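Local coordinates for protein Poly(A) ribonuclease POP2 (Saccharomyces cerevisiae, PDB 1UOC) that degrades poly(A) tails from the 3' end as a ribonuclease subunit of the CCR4-NOT mRNA deadenylase complex, here represented by its RNase D domain, at residues S22-E27 and S142-D147; G82-L85 and N91-D94; I173-S178 and H191-N196; L232-E235 and P239-S242. All blocks are in the same frame, centred on the assembly; numbering follows the deposited sequence.

Interaction 1 (S22-E27 and S142-D147)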
loop_
_atom_site.group_PDB
_atom_site.type_symbol
_atom_site.label_atom_id
_atom_site.label_comp_id
_atom_site.label_asym_id
_atom_site.label_seq_id
_atom_site.Cartn_x
_atom_site.Cartn_y
_atom_site.Cartn_z
ATOM N N SER A 22 5.599 -6.435 20.110
ATOM C CA SER A 22 5.282 -7.717 20.740
ATOM C C SER A 22 4.866 -8.850 19.791
ATOM O O SER A 22 5.274 -9.986 19.994
ATOM C CB SER A 22 4.195 -7.531 21.806
ATOM O OG SER A 22 3.002 -7.014 21.239
ATOM N N ASN A 23 4.067 -8.558 18.764
ATOM C CA ASN A 23 3.634 -9.613 17.844
ATOM C C ASN A 23 4.181 -9.495 16.422
ATOM O O ASN A 23 3.708 -10.172 15.514
ATOM C CB ASN A 23 2.105 -9.686 17.813
ATOM C CG ASN A 23 1.469 -8.388 17.372
ATOM O OD1 ASN A 23 2.064 -7.320 17.512
ATOM N ND2 ASN A 23 0.242 -8.469 16.851
ATOM N N LEU A 24 5.198 -8.658 16.239
ATOM C CA LEU A 24 5.815 -8.463 14.931
ATOM C C LEU A 24 6.272 -9.761 14.248
ATOM O O LEU A 24 5.907 -10.024 13.104
ATOM C CB LEU A 24 7.014 -7.512 15.050
ATOM C CG LEU A 24 7.783 -7.205 13.758
ATOM C CD1 LEU A 24 6.835 -6.660 12.695
ATOM C CD2 LEU A 24 8.877 -6.194 14.049
ATOM N N TYR A 25 7.064 -10.573 14.941
ATOM C CA TYR A 25 7.567 -11.812 14.348
ATOM C C TYR A 25 6.526 -12.891 14.102
ATOM O O TYR A 25 6.525 -13.525 13.050
ATOM C CB TYR A 25 8.709 -12.370 15.191
ATOM C CG TYR A 25 9.943 -11.512 15.098
ATOM C CD1 TYR A 25 9.936 -10.204 15.575
ATOM C CD2 TYR A 25 11.098 -11.981 14.473
ATOM C CE1 TYR A 25 11.038 -9.379 15.431
ATOM C CE2 TYR A 25 12.212 -11.165 14.317
ATOM C CZ TYR A 25 12.171 -9.863 14.800
ATOM O OH TYR A 25 13.259 -9.039 14.654
ATOM N N SER A 26 5.621 -13.085 15.050
ATOM C CA SER A 26 4.591 -14.093 14.877
ATOM C C SER A 26 3.655 -13.736 13.722
ATOM O O SER A 26 3.202 -14.619 12.992
ATOM C CB SER A 26 3.800 -14.272 16.178
ATOM O OG SER A 26 3.323 -13.037 16.655
ATOM N N GLU A 27 3.375 -12.448 13.539
ATOM C CA GLU A 27 2.497 -12.035 12.437
ATOM C C GLU A 27 3.199 -12.233 11.103
ATOM O O GLU A 27 2.564 -12.587 10.104
ATOM C CB GLU A 27 2.060 -10.572 12.588
ATOM C CG GLU A 27 1.211 -10.331 13.822
ATOM C CD GLU A 27 -0.024 -11.220 13.890
ATOM O OE1 GLU A 27 -0.541 -11.408 15.011
ATOM O OE2 GLU A 27 -0.491 -11.720 12.841
ATOM N N SER A 142 11.784 -3.933 8.032
ATOM C CA SER A 142 12.247 -4.059 6.656
ATOM C C SER A 142 12.972 -5.382 6.452
ATOM O O SER A 142 12.852 -6.006 5.402
ATOM C CB SER A 142 13.157 -2.876 6.277
ATOM O OG SER A 142 14.514 -3.117 6.605
ATOM N N GLN A 143 13.716 -5.819 7.459
ATOM C CA GLN A 143 14.442 -7.075 7.350
ATOM C C GLN A 143 13.437 -8.227 7.223
ATOM O O GLN A 143 13.610 -9.116 6.401
ATOM C CB GLN A 143 15.339 -7.276 8.573
ATOM C CG GLN A 143 16.364 -8.391 8.409
ATOM C CD GLN A 143 17.334 -8.138 7.258
ATOM O OE1 GLN A 143 17.991 -7.090 7.198
ATOM N NE2 GLN A 143 17.430 -9.102 6.342
ATOM N N LEU A 144 12.383 -8.206 8.035
ATOM C CA LEU A 144 11.369 -9.249 7.966
ATOM C C LEU A 144 10.651 -9.231 6.604
ATOM O O LEU A 144 10.252 -10.281 6.076
ATOM C CB LEU A 144 10.364 -9.072 9.101
ATOM C CG LEU A 144 10.858 -9.517 10.483
ATOM C CD1 LEU A 144 9.795 -9.272 11.564
ATOM C CD2 LEU A 144 11.198 -10.989 10.417
ATOM N N LEU A 145 10.503 -8.040 6.033
ATOM C CA LEU A 145 9.843 -7.887 4.742
ATOM C C LEU A 145 10.706 -8.469 3.632
ATOM O O LEU A 145 10.200 -9.083 2.699
ATOM C CB LEU A 145 9.574 -6.412 4.450
ATOM C CG LEU A 145 8.854 -6.151 3.129
ATOM C CD1 LEU A 145 7.542 -6.917 3.116
ATOM C CD2 LEU A 145 8.597 -4.665 2.942
ATOM N N MET A 146 12.013 -8.266 3.743
ATOM C CA MET A 146 12.952 -8.772 2.749
ATOM C C MET A 146 12.911 -10.283 2.629
ATOM O O MET A 146 12.937 -10.825 1.520
ATOM C CB MET A 146 14.381 -8.351 3.094
ATOM C CG MET A 146 14.893 -7.152 2.300
ATOM S SD MET A 146 14.861 -7.441 0.509
ATOM C CE MET A 146 15.934 -8.900 0.393
ATOM N N ASP A 147 12.827 -10.958 3.773
ATOM C CA ASP A 147 12.813 -12.421 3.805
ATOM C C ASP A 147 11.421 -13.058 3.854
ATOM O O ASP A 147 11.293 -14.279 3.958
ATOM C CB ASP A 147 13.633 -12.922 5.005
ATOM C CG ASP A 147 15.032 -12.308 5.064
ATOM O OD1 ASP A 147 15.730 -12.289 4.021
ATOM O OD2 ASP A 147 15.437 -11.848 6.158
#
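Leu144 meets Tyr25 at about a right angle, and one of its methyls lands on the middle of the phenol ring. CD1 of Leu144 stands 3.9 Å from the centroid of the Tyr25 ring and only 3° off the ring normal, a CH-pi contact in which the methyl is nearly equidistant from all six ring carbons. The second branch of the same leucine goes to the rim, where Leu144 CD2 lies 4.0 Å from Tyr25 CE2. With CG of Leu144 anti to its carbonyl carbon (chi1 -76°) and the chain extended beyond it, the isobutyl fork reaches straight out from helix 138-146. Leu24 crosses the leucine obliquely and closes in on the same methyl: Leu24 CG is 3.6 Å from Leu144 CD1, which therefore meets an aliphatic branch point as well as an aromatic face. Cut back to an alanine, Leu144 would probably leave a gap between the two helices, this face of Tyr25 without its methyl and Leu24 without this neighbour.

The ring also has a polar tether, since the Tyr25 hydroxyl is hydrogen-bonded to the carboxylate of Glu140, one turn earlier on helix 138-146. At the start of helix 24-34, Asn23 O accepts both Glu27 N and the hydroxyl of Ser26, the latter 3.1 Å from OG to O. The contact thus joins the first turn of helix 24-34 to the last turn of helix 138-146 at the edge of the nuclease fold. Packing fits the helices by shape, while the bond to Glu140, probably charged, is likely to limit how far the ring can slide over the methyl.

Interaction 2 (G82-L85 and N91-D94)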
loop_
_atom_site.group_PDB
_atom_site.type_symbol
_atom_site.label_atom_id
_atom_site.label_comp_id
_atom_site.label_asym_id
_atom_site.label_seq_id
_atom_site.Cartn_x
_atom_site.Cartn_y
_atom_site.Cartn_z
ATOM N N GLY A 82 0.060 -0.421 6.321
ATOM C CA GLY A 82 -0.850 -1.544 6.213
ATOM C C GLY A 82 -0.526 -2.497 5.071
ATOM O O GLY A 82 -0.042 -2.080 4.024
ATOM N N LEU A 83 -0.768 -3.788 5.289
ATOM C CA LEU A 83 -0.558 -4.815 4.265
ATOM C C LEU A 83 -1.779 -5.712 4.303
ATOM O O LEU A 83 -2.231 -6.115 5.369
ATOM C CB LEU A 83 0.678 -5.683 4.545
ATOM C CG LEU A 83 2.078 -5.101 4.376
ATOM C CD1 LEU A 83 3.098 -6.218 4.617
ATOM C CD2 LEU A 83 2.247 -4.496 2.977
ATOM N N SER A 84 -2.324 -6.013 3.134
ATOM C CA SER A 84 -3.478 -6.883 3.058
ATOM C C SER A 84 -3.155 -7.946 2.010
ATOM O O SER A 84 -2.518 -7.646 0.992
ATOM C CB SER A 84 -4.719 -6.086 2.648
ATOM O OG SER A 84 -5.894 -6.792 2.996
ATOM N N LEU A 85 -3.580 -9.180 2.273
ATOM C CA LEU A 85 -3.331 -10.287 1.354
ATOM C C LEU A 85 -4.606 -10.965 0.881
ATOM O O LEU A 85 -5.583 -11.069 1.636
ATOM C CB LEU A 85 -2.459 -11.336 2.043
ATOM C CG LEU A 85 -0.941 -11.234 1.941
ATOM C CD1 LEU A 85 -0.485 -9.857 2.351
ATOM C CD2 LEU A 85 -0.326 -12.299 2.849
ATOM N N ASN A 91 -10.311 -13.546 -2.715
ATOM C CA ASN A 91 -10.628 -14.477 -1.642
ATOM C C ASN A 91 -9.575 -14.314 -0.561
ATOM O O ASN A 91 -8.414 -14.013 -0.857
ATOM C CB ASN A 91 -10.590 -15.917 -2.143
ATOM C CG ASN A 91 -11.592 -16.178 -3.238
ATOM O OD1 ASN A 91 -11.320 -16.944 -4.164
ATOM N ND2 ASN A 91 -12.768 -15.558 -3.137
ATOM N N LYS A 92 -9.988 -14.525 0.688
ATOM C CA LYS A 92 -9.100 -14.412 1.833
ATOM C C LYS A 92 -9.335 -15.598 2.765
ATOM O O LYS A 92 -10.364 -16.269 2.679
ATOM C CB LYS A 92 -9.378 -13.098 2.566
ATOM C CG LYS A 92 -8.993 -11.832 1.772
ATOM C CD LYS A 92 -9.480 -10.558 2.498
ATOM C CE LYS A 92 -8.636 -9.323 2.166
ATOM N NZ LYS A 92 -7.282 -9.330 2.825
ATOM N N PRO A 93 -8.370 -15.898 3.647
ATOM C CA PRO A 93 -8.550 -17.021 4.568
ATOM C C PRO A 93 -9.772 -16.814 5.459
ATOM O O PRO A 93 -9.998 -15.708 5.951
ATOM C CB PRO A 93 -7.236 -17.036 5.351
ATOM C CG PRO A 93 -6.710 -15.625 5.204
ATOM C CD PRO A 93 -7.027 -15.318 3.784
ATOM N N ASP A 94 -10.564 -17.873 5.657
ATOM C CA ASP A 94 -11.776 -17.785 6.476
ATOM C C ASP A 94 -11.486 -17.675 7.971
ATOM O O ASP A 94 -12.333 -17.242 8.752
ATOM C CB ASP A 94 -12.700 -18.982 6.207
ATOM C CG ASP A 94 -13.267 -18.983 4.784
ATOM O OD1 ASP A 94 -13.659 -17.900 4.293
ATOM O OD2 ASP A 94 -13.334 -20.070 4.166
#
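The ammonium group of Lys92 reaches back to the strand that its own loop has just left, gripping both Ser84 and Leu85. Strand 77-86 is central in the mixed sheet of this RNase H-like, DEDD-type exonuclease fold, lying between antiparallel neighbours 40-48 and 99-103. Residues 91-94 belong to the connection leading from 77-86 to 99-103, so the contact folds that connection over the end of the strand.

Two hydrogen bonds make up the polar part. Lys92 NZ donates to the backbone oxygen of Leu85, with 2.7 Å between NZ and O, and to the side chain of Ser84, with 2.9 Å between NZ and OG. A third partner of the ammonium, Ser98 OG, lies just ahead of strand 99-103, so one buried charge ties together strand, connection and the approach to the next strand. Ser84 OG is placed by its own bond to Thr99 OG1, which makes Thr99 a second-shell residue for the lysine.

The van der Waals part is the lysine stem. Lys92 CG lies beside Leu85 O at 3.5 Å, and the stem is flanked by Thr99 and, on an apolar flank, by Leu252 of helix 247-264. This helix also carries Gln250, a predicted ligand of the catalytic metal, whose side chain is about 9 Å from that of Ser84. The surroundings are buried, so these oxygens probably do much to offset the cost of enclosing a positive charge.

A bend at the last torsion of Lys92 (chi4 -74°) brings NZ to Leu85 O from above the carbonyl plane, 40° out of it.

Interaction 3 (I173-S178 and H191-N196)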
loop_
_atom_site.group_PDB
_atom_site.type_symbol
_atom_site.label_atom_id
_atom_site.label_comp_id
_atom_site.label_asym_id
_atom_site.label_seq_id
_atom_site.Cartn_x
_atom_site.Cartn_y
_atom_site.Cartn_z
ATOM N N ILE A 173 13.886 1.948 2.780
ATOM C CA ILE A 173 14.171 1.148 3.965
ATOM C C ILE A 173 14.790 -0.193 3.589
ATOM O O ILE A 173 15.720 -0.662 4.245
ATOM C CB ILE A 173 12.898 0.899 4.806
ATOM C CG1 ILE A 173 11.866 0.116 4.000
ATOM C CG2 ILE A 173 12.314 2.219 5.251
ATOM C CD1 ILE A 173 10.624 -0.266 4.794
ATOM N N LEU A 174 14.278 -0.804 2.526
ATOM C CA LEU A 174 14.791 -2.092 2.062
ATOM C C LEU A 174 16.250 -2.010 1.637
ATOM O O LEU A 174 16.977 -3.000 1.703
ATOM C CB LEU A 174 13.957 -2.612 0.886
ATOM C CG LEU A 174 12.578 -3.193 1.191
ATOM C CD1 LEU A 174 11.830 -3.444 -0.113
ATOM C CD2 LEU A 174 12.735 -4.485 1.986
ATOM N N MET A 175 16.675 -0.832 1.194
ATOM C CA MET A 175 18.050 -0.645 0.749
ATOM C C MET A 175 18.937 -0.102 1.860
ATOM O O MET A 175 18.453 0.213 2.953
ATOM C CB MET A 175 18.099 0.290 -0.468
ATOM C CG MET A 175 17.448 -0.294 -1.720
ATOM S SD MET A 175 17.696 0.699 -3.212
ATOM C CE MET A 175 19.385 0.287 -3.586
ATOM N N ASN A 176 20.234 -0.003 1.571
ATOM C CA ASN A 176 21.223 0.487 2.532
ATOM C C ASN A 176 21.066 1.995 2.728
ATOM O O ASN A 176 22.056 2.709 2.868
ATOM C CB ASN A 176 22.645 0.191 2.031
ATOM C CG ASN A 176 22.748 -1.137 1.291
ATOM O OD1 ASN A 176 22.262 -1.276 0.163
ATOM N ND2 ASN A 176 23.379 -2.120 1.926
ATOM N N ASP A 177 19.820 2.461 2.749
ATOM C CA ASP A 177 19.489 3.878 2.885
ATOM C C ASP A 177 20.129 4.657 1.736
ATOM O O ASP A 177 20.043 5.885 1.668
ATOM C CB ASP A 177 19.921 4.424 4.266
ATOM C CG ASP A 177 21.329 5.043 4.278
ATOM O OD1 ASP A 177 21.719 5.573 5.343
ATOM O OD2 ASP A 177 22.050 5.013 3.258
ATOM N N SER A 178 20.760 3.917 0.827
ATOM C CA SER A 178 21.420 4.490 -0.340
ATOM C C SER A 178 20.401 4.694 -1.458
ATOM O O SER A 178 20.423 4.000 -2.474
ATOM C CB SER A 178 22.541 3.559 -0.823
ATOM O OG SER A 178 23.538 3.382 0.170
ATOM N N HIS A 191 11.484 -2.195 -9.824
ATOM C CA HIS A 191 11.105 -3.380 -10.593
ATOM C C HIS A 191 11.831 -4.621 -10.084
ATOM O O HIS A 191 11.316 -5.727 -10.198
ATOM C CB HIS A 191 11.370 -3.193 -12.096
ATOM C CG HIS A 191 10.515 -2.138 -12.736
ATOM N ND1 HIS A 191 9.158 -2.028 -12.497
ATOM C CD2 HIS A 191 10.820 -1.154 -13.616
ATOM C CE1 HIS A 191 8.668 -1.023 -13.203
ATOM N NE2 HIS A 191 9.655 -0.476 -13.892
ATOM N N GLN A 192 13.017 -4.443 -9.506
ATOM C CA GLN A 192 13.784 -5.571 -8.972
ATOM C C GLN A 192 13.168 -6.111 -7.678
ATOM O O GLN A 192 13.129 -7.320 -7.471
ATOM C CB GLN A 192 15.242 -5.158 -8.722
ATOM C CG GLN A 192 16.067 -4.958 -10.005
ATOM C CD GLN A 192 16.000 -6.178 -10.905
ATOM O OE1 GLN A 192 16.007 -7.309 -10.429
ATOM N NE2 GLN A 192 15.935 -5.956 -12.203
ATOM N N TYR A 193 12.687 -5.218 -6.809
ATOM C CA TYR A 193 12.057 -5.640 -5.557
ATOM C C TYR A 193 10.609 -6.057 -5.753
ATOM O O TYR A 193 10.104 -6.936 -5.048
ATOM C CB TYR A 193 12.108 -4.525 -4.510
ATOM C CG TYR A 193 13.473 -4.344 -3.885
ATOM C CD1 TYR A 193 14.209 -3.184 -4.099
ATOM C CD2 TYR A 193 14.037 -5.350 -3.090
ATOM C CE1 TYR A 193 15.478 -3.028 -3.543
ATOM C CE2 TYR A 193 15.297 -5.201 -2.532
ATOM C CZ TYR A 193 16.011 -4.041 -2.764
ATOM O OH TYR A 193 17.270 -3.906 -2.227
ATOM N N MET A 194 9.936 -5.424 -6.710
ATOM C CA MET A 194 8.535 -5.744 -6.984
ATOM C C MET A 194 8.366 -5.934 -8.480
ATOM O O MET A 194 7.899 -5.034 -9.187
ATOM C CB MET A 194 7.609 -4.611 -6.509
ATOM C CG MET A 194 7.750 -4.246 -5.053
ATOM S SD MET A 194 6.507 -3.051 -4.530
ATOM C CE MET A 194 6.787 -1.796 -5.728
ATOM N N PRO A 195 8.765 -7.109 -8.987
ATOM C CA PRO A 195 8.682 -7.460 -10.412
ATOM C C PRO A 195 7.267 -7.547 -10.979
ATOM O O PRO A 195 7.079 -7.689 -12.189
ATOM C CB PRO A 195 9.421 -8.802 -10.480
ATOM C CG PRO A 195 9.171 -9.398 -9.102
ATOM C CD PRO A 195 9.357 -8.206 -8.198
ATOM N N ASN A 196 6.270 -7.455 -10.110
ATOM C CA ASN A 196 4.883 -7.554 -10.561
ATOM C C ASN A 196 4.021 -6.643 -9.696
ATOM O O ASN A 196 3.680 -6.991 -8.570
ATOM C CB ASN A 196 4.427 -9.018 -10.438
ATOM C CG ASN A 196 3.085 -9.282 -11.085
ATOM O OD1 ASN A 196 2.424 -8.373 -11.586
ATOM N ND2 ASN A 196 2.670 -10.542 -11.069
#
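Tyr193 extends its ring from the last turn of helix 183-193 past Leu174, the two side chains running alongside in opposite directions. Leu174 CD1 lies over one face of the ring, 4.1 Å above its plane and displaced toward the rim; the nearest ring carbon, Tyr193 CD2, is 4.2 Å away. Met175 approaches obliquely at the phenol end, its CG standing 3.8 Å from Tyr193 CE1 and 3.7 Å from Tyr193 OH. The methionine therefore presents its CG methylene, rather than its sulfur, to the aromatic group.

Both leucine and tyrosine hold CG anti to the carbonyl carbon (chi1 -75° and -76°), which lets each side chain lean from its helix against the other. Leu174 is the final residue of helix 165-174, and the chain departs from helical geometry at Met175, so the two neighbours touch the ring from a helix end and from the turn that follows it.

Farther out, Met151 packs against both Leu174 and Tyr193, and Met146 of helix 138-146 does the same from another element. The backbone of Tyr193 is hydrogen-bonded to that of Met152, tying the end of its helix to the loop ahead of strand 157-160. A bound xenon touches Tyr193, marking an apolar site beside the ring.

Near its other end helix 165-174 carries Asp166, a predicted ligand of the catalytic divalent metal. The contact thus packs the ends of helices 165-174 and 183-193 together through an aromatic residue, with helix 138-146 alongside, within the RNase H-like DEDD nuclease fold.

Interaction 4 (L232-E235 and P239-S242)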
loop_
_atom_site.group_PDB
_atom_site.type_symbol
_atom_site.label_atom_id
_atom_site.label_comp_id
_atom_site.label_asym_id
_atom_site.label_seq_id
_atom_site.Cartn_x
_atom_site.Cartn_y
_atom_site.Cartn_z
ATOM N N LEU A 232 -13.664 5.476 -5.820
ATOM C CA LEU A 232 -13.566 4.221 -6.552
ATOM C C LEU A 232 -14.316 3.153 -5.756
ATOM O O LEU A 232 -15.088 2.373 -6.316
ATOM C CB LEU A 232 -12.096 3.822 -6.730
ATOM C CG LEU A 232 -11.710 2.624 -7.611
ATOM C CD1 LEU A 232 -11.285 1.481 -6.732
ATOM C CD2 LEU A 232 -12.852 2.215 -8.521
ATOM N N ALA A 233 -14.101 3.132 -4.441
ATOM C CA ALA A 233 -14.776 2.162 -3.582
ATOM C C ALA A 233 -16.296 2.371 -3.609
ATOM O O ALA A 233 -17.059 1.407 -3.571
ATOM C CB ALA A 233 -14.251 2.264 -2.157
ATOM N N ASP A 234 -16.740 3.623 -3.677
ATOM C CA ASP A 234 -18.175 3.885 -3.736
ATOM C C ASP A 234 -18.785 3.321 -5.012
ATOM O O ASP A 234 -19.792 2.615 -4.959
ATOM C CB ASP A 234 -18.471 5.382 -3.658
ATOM C CG ASP A 234 -18.173 5.958 -2.295
ATOM O OD1 ASP A 234 -18.409 5.249 -1.290
ATOM O OD2 ASP A 234 -17.727 7.125 -2.227
ATOM N N GLU A 235 -18.175 3.621 -6.157
ATOM C CA GLU A 235 -18.691 3.125 -7.432
ATOM C C GLU A 235 -18.787 1.604 -7.459
ATOM O O GLU A 235 -19.590 1.041 -8.197
ATOM C CB GLU A 235 -17.807 3.573 -8.596
ATOM C CG GLU A 235 -17.693 5.071 -8.780
ATOM C CD GLU A 235 -17.064 5.426 -10.116
ATOM O OE1 GLU A 235 -16.765 6.621 -10.333
ATOM O OE2 GLU A 235 -16.875 4.512 -10.955
ATOM N N PRO A 239 -19.559 -0.374 1.303
ATOM C CA PRO A 239 -20.026 0.471 2.405
ATOM C C PRO A 239 -18.890 1.241 3.051
ATOM O O PRO A 239 -17.766 0.763 3.108
ATOM C CB PRO A 239 -20.653 -0.536 3.369
ATOM C CG PRO A 239 -21.183 -1.565 2.447
ATOM C CD PRO A 239 -20.037 -1.755 1.476
ATOM N N ARG A 240 -19.192 2.430 3.547
ATOM C CA ARG A 240 -18.193 3.256 4.199
ATOM C C ARG A 240 -17.906 2.777 5.614
ATOM O O ARG A 240 -18.056 3.548 6.565
ATOM C CB ARG A 240 -18.650 4.718 4.272
ATOM C CG ARG A 240 -18.012 5.635 3.240
ATOM C CD ARG A 240 -18.689 5.523 1.900
ATOM N NE ARG A 240 -18.141 6.452 0.908
ATOM C CZ ARG A 240 -17.846 7.731 1.139
ATOM N NH1 ARG A 240 -18.024 8.264 2.341
ATOM N NH2 ARG A 240 -17.404 8.497 0.148
ATOM N N PHE A 241 -17.500 1.518 5.771
ATOM C CA PHE A 241 -17.175 1.031 7.112
ATOM C C PHE A 241 -16.021 1.876 7.661
ATOM O O PHE A 241 -15.101 2.246 6.920
ATOM C CB PHE A 241 -16.761 -0.440 7.086
ATOM C CG PHE A 241 -17.903 -1.393 6.872
ATOM C CD1 PHE A 241 -18.056 -2.065 5.663
ATOM C CD2 PHE A 241 -18.813 -1.641 7.890
ATOM C CE1 PHE A 241 -19.095 -2.969 5.477
ATOM C CE2 PHE A 241 -19.858 -2.548 7.712
ATOM C CZ PHE A 241 -20.000 -3.215 6.505
ATOM N N SER A 242 -16.061 2.168 8.958
ATOM C CA SER A 242 -15.041 2.997 9.591
ATOM C C SER A 242 -13.668 2.343 9.631
ATOM O O SER A 242 -12.648 3.033 9.713
ATOM C CB SER A 242 -15.468 3.374 11.018
ATOM O OG SER A 242 -15.396 2.257 11.897
#
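Arg240 reaches back from the loop after helix 229-235 to pair with Asp234, and its path can be followed atom by atom. From CB the chain goes through CG and bends at the second torsion, which swings the rest of the chain across to Asp234. CD is the first atom to come close, 3.2 Å from Asp234 OD1. NE follows with the shorter of two bonds, donating to Asp234 OD1 at 2.5 Å with an N-H...O angle of 152°. Beyond CZ, NH2 donates to Asp234 OD2 at 2.8 Å with an angle of 157°. The guanidinium thus offers its NE side, one nitrogen to each carboxylate oxygen, and both oxygens answer with their syn lone pairs. Carboxylate and guanidinium are nearly coplanar, their planes 18° apart, as in a side-on bidentate salt bridge.

Behind the pair, Arg240 is the centre of an inverse gamma turn, with a weak bond from Phe241 N to Pro239 O. On the helix, Ala233, the neighbour of Asp234, packs on Leu238 of the intervening turn and on Leu253 and Ser257 of helix 247-264. With an alanine at Asp234 the guanidinium would probably lose both of its bonds to the helix and be set free to turn, its charge left without this mate.

The link spans only a few residues and fastens the loop leading to helix 247-264, which bears the predicted metal ligand Gln250. Being paired and flat, the two groups are likely to stabilise each other's ionised state even at the protein surface.

Interaction 2 is the buried one, a lysine charge enclosed by oxygens at the central strand 77-86, whereas interaction 4 puts its paired charges at the surface. Interactions 1 and 3 are partly buried and apolar, each built on a tyrosine face covered by a leucine methyl. They also touch: Met146 CG of segment 142-147 lies 3.4 Å from Leu174 CD2, so helix 138-146, part of interaction 1, also packs against interaction 3. Interaction 2 is nested within the chain loop closed by interaction 1, while interaction 4 lies across the chain's centre from 1 and 3. Helix 247-264 borders interactions 2 and 4, which nevertheless remain about 12 Å apart at their nearest atoms.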